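Local coordinates for putative dihydrodipicolinate synthase family protein (Coccidioides immitis, PDB 3QFE) that is of unknown function but belongs to the dihydrodipicolinate synthase family, whose members are built on a TIM-barrel fold, at residues Ala32-Tyr37 with Ile70-Lys75; Gly53-Ala58 with Ala263-Ala268; His90-Val95 with Phe131-Cys136; Met160-Ala165 with Thr185-Thr190; Pro226-Lys231 with Ala308-Ile313. All coordinates share one frame; numbering follows the deposited sequence. Where two conformers were deposited one is given.

Contact 1: residues Ala32-Tyr37 with Ile70-Lys75; sequences ASQERY and IATARK
Glu35 and Thr72 mark the closest backbone approach of helices 32-37 and 70-75, their CA atoms 5.9 Å apart where the two axes come within 8.8 Å at an angle of 45°. The helices run in roughly the same direction, as neighbours do on the outside of a TIM barrel; here they follow strands 13-17 and 48-51, which lie side by side in the sheet. Thr72 fills the narrow middle with a methyl. Its CG2 lies 3.9 Å from Glu35 CB and also rests beside Glu35 N and Gln34 CB, while its hydroxyl turns back to Gln68 O in its own helix. A small branched residue suits this spot, since it offers carbon to the neighbour and hydroxyl to its own backbone. Gln34 adds the first carbons of its chain, CB nearest, while its amide bonds to the backbone of Val19 and Phe21. Further towards solvent, Glu35 and Lys75 reach out as extended chains that cross obliquely. With CG of Glu35 trans to the backbone N (chi1 -161°), its carboxylate swings over the lysine methylenes: OE2 is 3.3 Å from Lys75 CE. The ammonium group is less closely met, since Lys75 NZ stands 3.6 Å from Glu35 OE1, a long salt bridge. A water adds a second tie by donating to both Glu35 OE2 and Lys75 O, each at 2.9 Å. The chemistry is therefore graded, with a methyl at the centre and a loose, water-assisted ion pair at the edge, where solvent probably weakens the attraction of the charges.

Contact 2: residues Gly53-Ala58 with Ala263-Ala268; sequences GTNAEA and ATTKYA
Glu57 and Lys266 cross at about a right angle, and the lysine ammonium group meets one oxygen of the carboxylate. Lys266 NZ donates to Glu57 OE1 over 2.7 Å, on the syn side and 24° out of the carboxylate plane. The glutamate is extended beyond CG, whereas the lysine bends at chi3 (76°), a turn that brings its CD and CE alongside OE1 as well, with Lys266 CD 3.5 Å from Glu57 OE1. Both residues are buried, and both charged ends have further partners: NZ also donates to Thr20 O and Arg287 O, and Glu57 OE2 accepts from Arg289 N. A lysine suits the place because one ammonium group can serve three acceptors at once. Glu57 closes the sequence Gly-Thr-Asn-Ala-Glu, which matches the GTTGE-like loop of this family, at the carboxyl end of barrel strand 48-51; that end of the strands is where TIM barrels carry their active sites. The salt bridge thus ties this loop to helix 262-271, far away in sequence. The backbone at Glu57 has positive phi (56°), unusual for a residue with a side chain, and Glu57 N donates to Thr54 O at 3.2 Å, closing the turn. Beside the ion pair, Asn55 and Thr265 make a looser contact, in which the methyl CG2 of the threonine faces Asn55 OD1 at 4.2 Å.

Contact 3: residues His90-Val95 with Phe131-Cys136; sequences HSTRQV and FDDVSC
Thr92 turns its methyl, not its hydroxyl, to a carboxylate: CG2 lies 3.7 Å from Asp133 OD2, and no hydrogen bond joins the two segments. The threonine torsion explains it, since at chi1 -51° CG2 stands opposite the backbone N and points across to helix 131-136, while OG1 is held back beside that N. Asp133 meets it roughly at a right angle, and its other oxygen, OD1, accepts from Gln137 NE2 one turn further along its own helix. The same Thr92 methyl touches Val134 CG2 at 4.3 Å. One turn on, Val95 brings CG1 to within 4.2 Å of Val134 CG2, again crosswise, so Val134 CG2 sits against residues from two successive turns. Beta-branched residues fit this seam because their short, stiff side chains present methyls close to the backbone, and Phe130 covers both Thr92 and Val95 from the same partner helix. On the far helix, Ser135 OG donates to Phe131 O at 2.7 Å, keeping that hydroxyl within its own turn. The start of helix 92-105 is fixed by Ser91 and Gln94. Ser91 N donates to Gln94 OE1 over 3.0 Å, and Gln94 N returns a weak bond to Ser91 OG at 3.3 Å. Serine is apt here because its short hydroxyl can reach an amide of the first turn. This reciprocal pair is a capping box with Ser91 as N-cap, and it opens one of two adjacent outer helices of the TIM barrel, those following strands 83-86 and 109-112.

Contact 4: residues Met160-Ala165 with Thr185-Thr190; sequences MITTIA and TRLAAT
A chi1 of -65° sends CG2 of Ile161 out from its helix on the side remote from its own N, and Leu187 (chi1 -67°) extends its branched end across to it, so that Leu187 CD2 packs on Ile161 CG2 at 3.8 Å. The two side chains meet at about a right angle, methyl against methyl, a good use of branched aliphatic residues between helices whose segment axes come no closer than 10.6 Å. Towards the surface, Thr162 and Thr190 make a second crosswise contact, CG2 to CG2 at 3.7 Å. Each hydroxyl also bonds to a carbonyl of its own helix: Thr190 OG1 donates to Arg186 O at 2.8 Å, 22° from the carbonyl plane, and Thr162 OG1 bonds weakly to Ser158 O while still lying against Thr190 CB. Threonine serves both sides well, since it offers a methyl and a hydroxyl together. No polar bond crosses between the segments. Inward, Ile161 and Leu187 both reach Leu176 of strand 171-176, and Phe196 adds to the cover over Ile161. Helices 158-167 and 181-190 thus lie side by side on the outside of the barrel, with strand 171-176 joining them in the chain and carrying the hydrophobic floor beneath them.

Contact 5: residues Pro226-Lys231 with Ala308-Ile313; sequences PKTVSK and AEVAAI
Pro226 O is gripped twice by Ser230, through its N and its OG, each at 2.9 Å and from opposite faces of the carbonyl plane, in the first turn of the helix whose Thr228 meets Ile313. This helix, 226-237, follows strand 216-218 of the TIM barrel, and helix 297-317, near the end of the chain, packs over it. Proline suits the first turn because its missing amide hydrogen costs no helical bond there, and serine suits the next turn because its hydroxyl can fold back on a carbonyl. Between the helices, Thr228 is the main contributor. Its OG1 lies 3.9 Å from Ile313 CG2, and its methyl CG2 is 4.2 Å from the same atom, so this one methyl rests against both arms of the threonine; the two side chains cross at about a right angle. The chi1 of -73° swings CG2 of Ile313 away from its own N and on to Thr228. The hydroxyl itself is spoken for by the residue after Ile313: Thr228 OG1 is hydrogen-bonded to Glu314 OE1, while Lys227 N donates to Glu314 OE2. A carboxylate placed beside the opening turn of a helix probably gains from the partial positive charge of that end. Beyond it, Ile313 also touches Leu247 and Val310 touches Ala254, both of helix 241-254, so the packing is shared by three helices. Val310 supplies the remaining contact with segment 226-231, its CG1 lying 4.3 Å from Thr228 CG2.

Contacts 1, 3 and 4 each join two adjacent outer helices of the barrel, taken in chain order round it, whereas contacts 2 and 5 bring in helices from the later part of the chain. Contacts 3 and 4 touch directly: Phe131 CD2 packs on Ile164 CD1 at 3.7 Å. Contacts 3 and 5 lie on opposite sides of the chain's centre, their own centres about 38 Å apart. Contact 2 lies nearest the middle, about 10 Å from the centre of the chain, and about 16 Å, centre to centre, from contact 1. The calcium ion, at Ala315 and Ser318, is near contact 5, about 10 Å from the side chain of Ile313.

Contact 1: residues Ala32-Tyr37 with Ile70-Lys75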
# COMPACT_ATOMS: atom_id res chain seq x y z
N ALA A 32 -6.36 7.08 18.19
CA ALA A 32 -6.27 5.97 19.14
C ALA A 32 -6.61 4.65 18.43
O ALA A 32 -5.86 3.67 18.55
CB ALA A 32 -7.17 6.21 20.38
N SER A 33 -7.72 4.61 17.70
CA SER A 33 -8.01 3.40 16.95
C SER A 33 -6.97 3.13 15.86
O SER A 33 -6.52 1.99 15.69
CB SER A 33 -9.42 3.45 16.37
OG SER A 33 -10.32 3.71 17.43
N GLN A 34 -6.57 4.17 15.14
CA GLN A 34 -5.59 4.06 14.08
C GLN A 34 -4.28 3.44 14.57
O GLN A 34 -3.68 2.62 13.87
CB GLN A 34 -5.28 5.45 13.50
CG GLN A 34 -4.57 5.38 12.17
CD GLN A 34 -5.49 4.93 11.05
OE1 GLN A 34 -6.45 5.62 10.69
NE2 GLN A 34 -5.22 3.77 10.52
N GLU A 35 -3.81 3.86 15.74
CA GLU A 35 -2.58 3.30 16.29
C GLU A 35 -2.72 1.78 16.59
O GLU A 35 -1.83 1.00 16.25
CB GLU A 35 -2.13 4.05 17.53
CG GLU A 35 -0.67 3.82 17.86
CD GLU A 35 -0.27 4.30 19.24
OE1 GLU A 35 -1.04 5.08 19.82
OE2 GLU A 35 0.80 3.90 19.77
N ARG A 36 -3.84 1.39 17.21
CA ARG A 36 -4.15 -0.01 17.49
C ARG A 36 -4.10 -0.83 16.22
O ARG A 36 -3.55 -1.93 16.21
CB ARG A 36 -5.53 -0.18 18.13
CG ARG A 36 -5.63 0.38 19.51
CD ARG A 36 -6.91 -0.03 20.20
NE ARG A 36 -6.89 0.42 21.60
CZ ARG A 36 -7.93 0.32 22.43
NH1 ARG A 36 -7.81 0.74 23.68
NH2 ARG A 36 -9.07 -0.21 22.00
N TYR A 37 -4.68 -0.28 15.16
CA TYR A 37 -4.85 -0.98 13.89
C TYR A 37 -3.53 -1.16 13.15
O TYR A 37 -3.20 -2.26 12.74
CB TYR A 37 -5.87 -0.23 13.03
CG TYR A 37 -6.14 -0.88 11.68
CD1 TYR A 37 -6.88 -2.07 11.59
CD2 TYR A 37 -5.66 -0.32 10.52
CE1 TYR A 37 -7.14 -2.67 10.37
CE2 TYR A 37 -5.90 -0.91 9.28
CZ TYR A 37 -6.65 -2.09 9.21
OH TYR A 37 -6.89 -2.68 7.98
N ILE A 70 1.25 9.62 9.54
CA ILE A 70 2.58 9.07 9.41
C ILE A 70 3.19 8.91 10.79
O ILE A 70 3.70 7.84 11.11
CB ILE A 70 3.50 9.90 8.49
CG1 ILE A 70 2.89 9.94 7.07
CG2 ILE A 70 4.89 9.25 8.40
CD1 ILE A 70 3.55 10.99 6.12
N ALA A 71 3.11 9.97 11.61
CA ALA A 71 3.66 9.95 12.97
C ALA A 71 3.00 8.85 13.82
O ALA A 71 3.65 8.17 14.62
CB ALA A 71 3.47 11.34 13.64
N THR A 72 1.70 8.68 13.64
CA THR A 72 0.95 7.65 14.35
C THR A 72 1.42 6.26 13.87
O THR A 72 1.65 5.37 14.71
CB THR A 72 -0.58 7.88 14.20
OG1 THR A 72 -0.92 9.12 14.84
CG2 THR A 72 -1.39 6.74 14.82
N ALA A 73 1.60 6.09 12.56
CA ALA A 73 2.16 4.86 12.03
C ALA A 73 3.50 4.56 12.70
O ALA A 73 3.66 3.47 13.28
CB ALA A 73 2.29 4.89 10.50
N ARG A 74 4.44 5.51 12.67
CA ARG A 74 5.77 5.27 13.26
C ARG A 74 5.70 4.84 14.74
O ARG A 74 6.40 3.93 15.16
CB ARG A 74 6.68 6.49 13.09
CG ARG A 74 8.06 6.41 13.80
CD ARG A 74 8.84 5.20 13.27
NE ARG A 74 9.12 5.30 11.83
CZ ARG A 74 9.37 4.26 11.04
NH1 ARG A 74 9.37 3.01 11.52
NH2 ARG A 74 9.61 4.46 9.73
N LYS A 75 4.84 5.51 15.52
CA LYS A 75 4.66 5.17 16.92
C LYS A 75 4.08 3.74 17.07
O LYS A 75 4.48 2.99 17.96
CB LYS A 75 3.77 6.21 17.61
CG LYS A 75 3.50 5.96 19.08
CD LYS A 75 2.64 7.08 19.72
CE LYS A 75 2.07 6.64 21.10
NZ LYS A 75 0.97 7.52 21.62
O HOH W 1 2.88 1.94 20.12

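Contact 2: residues Gly53-Ala58 with Ala263-Ala268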
# COMPACT_ATOMS: atom_id res chain seq x y z
N GLY A 53 -1.51 5.62 1.10
CA GLY A 53 -1.81 5.09 -0.23
C GLY A 53 -3.21 5.53 -0.62
O GLY A 53 -3.85 6.30 0.11
N THR A 54 -3.69 5.05 -1.75
CA THR A 54 -5.03 5.43 -2.25
C THR A 54 -6.15 4.86 -1.35
O THR A 54 -7.20 5.51 -1.18
CB THR A 54 -5.17 4.99 -3.74
OG1 THR A 54 -4.31 5.82 -4.54
CG2 THR A 54 -6.63 5.09 -4.25
N ASN A 55 -5.90 3.67 -0.79
CA ASN A 55 -6.80 3.02 0.17
C ASN A 55 -7.02 3.80 1.47
O ASN A 55 -8.00 3.58 2.17
CB ASN A 55 -6.30 1.60 0.48
CG ASN A 55 -6.48 0.65 -0.69
OD1 ASN A 55 -7.59 0.16 -0.94
ND2 ASN A 55 -5.41 0.42 -1.44
N ALA A 56 -6.11 4.71 1.80
CA ALA A 56 -6.19 5.49 3.04
C ALA A 56 -6.97 6.77 2.84
O ALA A 56 -7.06 7.59 3.77
CB ALA A 56 -4.80 5.82 3.54
N GLU A 57 -7.51 6.96 1.62
CA GLU A 57 -8.21 8.19 1.27
C GLU A 57 -7.30 9.42 1.50
O GLU A 57 -7.74 10.48 2.00
CB GLU A 57 -9.49 8.31 2.11
CG GLU A 57 -10.53 7.20 1.89
CD GLU A 57 -11.61 7.20 2.97
OE1 GLU A 57 -11.30 6.77 4.10
OE2 GLU A 57 -12.78 7.61 2.71
N ALA A 58 -6.02 9.28 1.15
CA ALA A 58 -5.05 10.34 1.37
C ALA A 58 -5.49 11.65 0.72
O ALA A 58 -5.23 12.73 1.26
CB ALA A 58 -3.68 9.93 0.86
N ALA A 263 -14.77 1.83 -0.24
CA ALA A 263 -15.80 1.65 0.77
C ALA A 263 -15.97 0.18 1.19
O ALA A 263 -16.24 -0.12 2.37
CB ALA A 263 -17.12 2.23 0.31
N THR A 264 -15.83 -0.72 0.22
CA THR A 264 -15.97 -2.15 0.47
C THR A 264 -14.77 -2.67 1.25
O THR A 264 -14.93 -3.42 2.22
CB THR A 264 -16.18 -2.94 -0.85
OG1 THR A 264 -17.39 -2.51 -1.47
CG2 THR A 264 -16.32 -4.41 -0.57
N THR A 265 -13.57 -2.27 0.84
CA THR A 265 -12.35 -2.63 1.54
C THR A 265 -12.37 -2.16 3.00
O THR A 265 -12.12 -2.96 3.89
CB THR A 265 -11.09 -2.09 0.81
OG1 THR A 265 -10.98 -2.76 -0.45
CG2 THR A 265 -9.80 -2.35 1.63
N LYS A 266 -12.69 -0.89 3.24
CA LYS A 266 -12.84 -0.37 4.62
C LYS A 266 -13.80 -1.20 5.46
O LYS A 266 -13.52 -1.48 6.63
CB LYS A 266 -13.28 1.10 4.64
CG LYS A 266 -12.29 2.06 4.00
CD LYS A 266 -12.64 3.52 4.29
CE LYS A 266 -12.25 3.85 5.72
NZ LYS A 266 -12.40 5.28 6.06
N TYR A 267 -14.92 -1.61 4.87
CA TYR A 267 -15.94 -2.37 5.59
C TYR A 267 -15.44 -3.79 5.92
O TYR A 267 -15.71 -4.34 7.00
CB TYR A 267 -17.27 -2.41 4.82
CG TYR A 267 -18.27 -3.33 5.47
CD1 TYR A 267 -19.00 -2.93 6.60
CD2 TYR A 267 -18.44 -4.64 5.00
CE1 TYR A 267 -19.89 -3.80 7.22
CE2 TYR A 267 -19.32 -5.51 5.63
CZ TYR A 267 -20.05 -5.08 6.73
OH TYR A 267 -20.92 -5.95 7.36
N ALA A 268 -14.70 -4.38 4.99
CA ALA A 268 -14.14 -5.72 5.23
C ALA A 268 -13.13 -5.64 6.38
O ALA A 268 -13.15 -6.46 7.28
CB ALA A 268 -13.50 -6.28 3.97

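Contact 3: residues His90-Val95 with Phe131-Cys136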
# COMPACT_ATOMS: atom_id res chain seq x y z
N HIS A 90 -0.73 17.62 -6.92
CA HIS A 90 -0.79 18.22 -8.25
C HIS A 90 0.45 18.98 -8.71
O HIS A 90 0.80 18.93 -9.88
CB HIS A 90 -2.05 19.07 -8.36
CG HIS A 90 -3.30 18.28 -8.10
ND1 HIS A 90 -3.99 17.64 -9.11
CD2 HIS A 90 -3.93 17.97 -6.94
CE1 HIS A 90 -5.02 16.99 -8.58
NE2 HIS A 90 -5.00 17.17 -7.27
N SER A 91 1.12 19.69 -7.80
CA SER A 91 2.35 20.40 -8.17
C SER A 91 3.57 19.87 -7.42
O SER A 91 3.44 19.21 -6.41
CB SER A 91 2.20 21.89 -7.92
OG SER A 91 2.09 22.14 -6.53
N THR A 92 4.75 20.18 -7.94
CA THR A 92 6.02 19.88 -7.29
C THR A 92 6.10 20.50 -5.90
O THR A 92 6.62 19.89 -4.97
CB THR A 92 7.15 20.41 -8.15
OG1 THR A 92 6.98 19.93 -9.49
CG2 THR A 92 8.52 19.98 -7.61
N ARG A 93 5.55 21.70 -5.74
CA ARG A 93 5.56 22.37 -4.46
C ARG A 93 4.80 21.56 -3.40
O ARG A 93 5.31 21.32 -2.30
CB ARG A 93 4.99 23.78 -4.61
CG ARG A 93 4.67 24.49 -3.29
CD ARG A 93 5.80 25.37 -2.80
NE ARG A 93 5.26 26.28 -1.80
CZ ARG A 93 5.30 26.07 -0.49
NH1 ARG A 93 5.90 24.99 0.02
NH2 ARG A 93 4.74 26.96 0.32
N GLN A 94 3.60 21.11 -3.74
CA GLN A 94 2.80 20.30 -2.83
C GLN A 94 3.46 18.98 -2.51
O GLN A 94 3.49 18.58 -1.36
CB GLN A 94 1.43 20.04 -3.41
CG GLN A 94 0.52 21.24 -3.46
CD GLN A 94 -0.63 20.99 -4.40
OE1 GLN A 94 -0.50 20.21 -5.36
NE2 GLN A 94 -1.74 21.67 -4.17
N VAL A 95 4.02 18.32 -3.53
CA VAL A 95 4.73 17.06 -3.32
C VAL A 95 5.92 17.22 -2.37
O VAL A 95 6.07 16.41 -1.46
CB VAL A 95 5.15 16.38 -4.66
CG1 VAL A 95 6.01 15.10 -4.41
CG2 VAL A 95 3.88 16.01 -5.47
N PHE A 131 9.96 13.97 -11.88
CA PHE A 131 10.66 12.95 -11.12
C PHE A 131 12.13 13.26 -10.88
O PHE A 131 12.64 13.02 -9.78
CB PHE A 131 10.47 11.58 -11.73
CG PHE A 131 9.15 10.97 -11.40
CD1 PHE A 131 8.88 10.54 -10.12
CD2 PHE A 131 8.18 10.83 -12.38
CE1 PHE A 131 7.65 9.97 -9.81
CE2 PHE A 131 6.94 10.25 -12.07
CZ PHE A 131 6.68 9.83 -10.78
N ASP A 132 12.81 13.80 -11.90
CA ASP A 132 14.18 14.33 -11.72
C ASP A 132 14.28 15.36 -10.58
O ASP A 132 15.13 15.25 -9.70
CB ASP A 132 14.67 14.99 -13.02
CG ASP A 132 15.08 13.97 -14.10
OD1 ASP A 132 15.02 12.73 -13.87
OD2 ASP A 132 15.48 14.43 -15.20
N ASP A 133 13.39 16.34 -10.60
CA ASP A 133 13.36 17.40 -9.60
C ASP A 133 13.01 16.86 -8.20
O ASP A 133 13.64 17.23 -7.19
CB ASP A 133 12.36 18.45 -10.04
CG ASP A 133 12.55 19.76 -9.33
OD1 ASP A 133 13.59 19.95 -8.66
OD2 ASP A 133 11.64 20.61 -9.44
N VAL A 134 12.04 15.95 -8.15
CA VAL A 134 11.62 15.39 -6.90
C VAL A 134 12.68 14.52 -6.23
O VAL A 134 12.95 14.71 -5.04
CB VAL A 134 10.24 14.70 -6.99
CG1 VAL A 134 10.01 13.80 -5.79
CG2 VAL A 134 9.13 15.74 -7.08
N SER A 135 13.30 13.59 -6.98
CA SER A 135 14.33 12.68 -6.42
C SER A 135 15.48 13.47 -5.86
O SER A 135 15.97 13.21 -4.77
CB SER A 135 14.94 11.76 -7.47
OG SER A 135 13.95 11.17 -8.27
N CYS A 136 15.92 14.43 -6.64
CA CYS A 136 17.02 15.29 -6.31
C CYS A 136 16.77 16.14 -5.04
O CYS A 136 17.69 16.32 -4.25
CB CYS A 136 17.35 16.14 -7.54
SG CYS A 136 18.31 17.59 -7.26

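Contact 4: residues Met160-Ala165 with Thr185-Thr190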
# COMPACT_ATOMS: atom_id res chain seq x y z
N MET A 160 10.20 4.91 -19.70
CA MET A 160 10.22 6.06 -18.79
C MET A 160 10.73 5.70 -17.39
O MET A 160 11.54 6.43 -16.82
CB MET A 160 8.84 6.76 -18.72
N ILE A 161 10.28 4.57 -16.85
CA ILE A 161 10.68 4.14 -15.51
C ILE A 161 12.19 3.91 -15.45
O ILE A 161 12.85 4.38 -14.51
CB ILE A 161 9.93 2.86 -15.03
CG1 ILE A 161 8.44 3.17 -14.87
CG2 ILE A 161 10.48 2.37 -13.70
CD1 ILE A 161 7.55 1.96 -14.89
N THR A 162 12.73 3.20 -16.44
CA THR A 162 14.16 2.91 -16.52
C THR A 162 14.96 4.19 -16.70
O THR A 162 15.97 4.40 -16.02
CB THR A 162 14.49 1.92 -17.65
OG1 THR A 162 14.11 0.60 -17.24
CG2 THR A 162 16.00 1.92 -18.00
N THR A 163 14.50 5.05 -17.61
CA THR A 163 15.10 6.35 -17.80
C THR A 163 15.16 7.10 -16.46
O THR A 163 16.24 7.51 -16.03
CB THR A 163 14.37 7.19 -18.89
OG1 THR A 163 14.41 6.48 -20.14
CG2 THR A 163 15.05 8.53 -19.09
N ILE A 164 14.01 7.24 -15.79
CA ILE A 164 13.94 7.96 -14.52
C ILE A 164 14.88 7.37 -13.47
O ILE A 164 15.54 8.11 -12.76
CB ILE A 164 12.52 7.98 -13.94
CG1 ILE A 164 11.62 8.89 -14.78
CG2 ILE A 164 12.57 8.44 -12.48
CD1 ILE A 164 10.11 8.59 -14.63
N ALA A 165 14.91 6.04 -13.38
CA ALA A 165 15.71 5.35 -12.37
C ALA A 165 17.23 5.45 -12.61
O ALA A 165 18.00 5.58 -11.66
CB ALA A 165 15.27 3.88 -12.25
N THR A 185 9.35 -8.37 -15.85
CA THR A 185 10.53 -8.98 -16.45
C THR A 185 11.43 -7.93 -17.09
O THR A 185 12.63 -7.88 -16.82
CB THR A 185 10.16 -10.10 -17.47
OG1 THR A 185 9.15 -10.96 -16.92
CG2 THR A 185 11.38 -10.93 -17.84
N ARG A 186 10.84 -7.07 -17.93
CA ARG A 186 11.56 -5.97 -18.59
C ARG A 186 12.33 -5.10 -17.59
O ARG A 186 13.50 -4.78 -17.81
CB ARG A 186 10.56 -5.10 -19.37
CG ARG A 186 11.14 -4.34 -20.58
CD ARG A 186 10.01 -3.89 -21.54
NE ARG A 186 9.04 -4.97 -21.80
CZ ARG A 186 7.80 -5.03 -21.31
NH1 ARG A 186 7.02 -6.07 -21.61
NH2 ARG A 186 7.32 -4.07 -20.52
N LEU A 187 11.67 -4.73 -16.49
CA LEU A 187 12.29 -3.94 -15.43
C LEU A 187 13.46 -4.66 -14.75
O LEU A 187 14.55 -4.08 -14.63
CB LEU A 187 11.25 -3.51 -14.40
CG LEU A 187 10.23 -2.52 -14.97
CD1 LEU A 187 8.98 -2.48 -14.13
CD2 LEU A 187 10.85 -1.14 -15.13
N ALA A 188 13.24 -5.91 -14.34
CA ALA A 188 14.32 -6.79 -13.85
C ALA A 188 15.57 -6.82 -14.77
O ALA A 188 16.71 -6.79 -14.29
CB ALA A 188 13.81 -8.21 -13.65
N ALA A 189 15.34 -6.85 -16.08
CA ALA A 189 16.44 -7.01 -17.03
C ALA A 189 17.33 -5.77 -17.15
O ALA A 189 18.47 -5.84 -17.63
CB ALA A 189 15.90 -7.40 -18.40
N THR A 190 16.80 -4.63 -16.70
CA THR A 190 17.46 -3.35 -16.87
C THR A 190 17.88 -2.77 -15.52
O THR A 190 18.84 -1.99 -15.44
CB THR A 190 16.55 -2.35 -17.62
OG1 THR A 190 15.59 -3.06 -18.40
CG2 THR A 190 17.39 -1.43 -18.53

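Contact 5: residues Pro226-Lys231 with Ala308-Ile313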
# COMPACT_ATOMS: atom_id res chain seq x y z
N PRO A 226 -4.25 -10.03 7.04
CA PRO A 226 -2.83 -9.87 6.83
C PRO A 226 -2.00 -11.14 7.03
O PRO A 226 -1.01 -11.34 6.32
CB PRO A 226 -2.44 -8.77 7.83
CG PRO A 226 -3.51 -8.79 8.88
CD PRO A 226 -4.76 -9.15 8.12
N LYS A 227 -2.38 -11.99 7.99
CA LYS A 227 -1.63 -13.22 8.27
C LYS A 227 -1.70 -14.15 7.07
O LYS A 227 -0.68 -14.73 6.65
CB LYS A 227 -2.16 -13.95 9.51
CG LYS A 227 -1.28 -13.87 10.74
CD LYS A 227 0.19 -14.19 10.43
CE LYS A 227 0.81 -15.08 11.48
NZ LYS A 227 2.25 -15.24 11.25
N THR A 228 -2.90 -14.29 6.52
CA THR A 228 -3.10 -15.12 5.32
C THR A 228 -2.25 -14.62 4.16
O THR A 228 -1.51 -15.40 3.56
CB THR A 228 -4.59 -15.23 4.94
OG1 THR A 228 -5.33 -15.69 6.07
CG2 THR A 228 -4.79 -16.23 3.81
N VAL A 229 -2.31 -13.33 3.87
CA VAL A 229 -1.54 -12.82 2.75
C VAL A 229 -0.04 -13.02 2.99
O VAL A 229 0.69 -13.36 2.07
CB VAL A 229 -1.87 -11.33 2.41
CG1 VAL A 229 -0.90 -10.79 1.38
CG2 VAL A 229 -3.25 -11.21 1.84
N SER A 230 0.42 -12.83 4.23
CA SER A 230 1.82 -13.09 4.55
C SER A 230 2.15 -14.56 4.45
O SER A 230 3.26 -14.89 4.07
CB SER A 230 2.18 -12.63 5.97
OG SER A 230 1.92 -11.26 6.11
N LYS A 231 1.22 -15.44 4.84
CA LYS A 231 1.48 -16.87 4.71
C LYS A 231 1.71 -17.22 3.24
O LYS A 231 2.62 -17.98 2.93
CB LYS A 231 0.38 -17.75 5.33
N ALA A 308 -15.95 -15.50 4.24
CA ALA A 308 -16.10 -16.37 5.42
C ALA A 308 -15.07 -17.48 5.52
O ALA A 308 -14.61 -17.80 6.64
CB ALA A 308 -17.51 -16.96 5.49
N GLU A 309 -14.73 -18.07 4.37
CA GLU A 309 -13.78 -19.18 4.34
C GLU A 309 -12.37 -18.72 4.70
O GLU A 309 -11.70 -19.35 5.51
CB GLU A 309 -13.77 -19.91 2.99
CG GLU A 309 -12.75 -21.05 2.94
CD GLU A 309 -12.71 -21.81 1.60
OE1 GLU A 309 -12.64 -23.06 1.62
OE2 GLU A 309 -12.72 -21.18 0.52
N VAL A 310 -11.92 -17.63 4.09
CA VAL A 310 -10.60 -17.06 4.38
C VAL A 310 -10.54 -16.50 5.81
O VAL A 310 -9.50 -16.58 6.46
CB VAL A 310 -10.20 -16.03 3.30
CG1 VAL A 310 -8.96 -15.25 3.71
CG2 VAL A 310 -9.95 -16.75 1.98
N ALA A 311 -11.65 -15.98 6.32
CA ALA A 311 -11.74 -15.60 7.74
C ALA A 311 -11.43 -16.78 8.65
O ALA A 311 -10.68 -16.62 9.63
CB ALA A 311 -13.12 -15.02 8.08
N ALA A 312 -11.96 -17.95 8.33
CA ALA A 312 -11.70 -19.15 9.15
C ALA A 312 -10.23 -19.56 9.07
O ALA A 312 -9.65 -20.01 10.06
CB ALA A 312 -12.61 -20.31 8.75
N ILE A 313 -9.64 -19.38 7.90
CA ILE A 313 -8.21 -19.64 7.71
C ILE A 313 -7.36 -18.66 8.53
O ILE A 313 -6.38 -19.06 9.17
CB ILE A 313 -7.82 -19.59 6.22
CG1 ILE A 313 -8.34 -20.86 5.48
CG2 ILE A 313 -6.30 -19.42 6.04
CD1 ILE A 313 -8.25 -20.74 3.97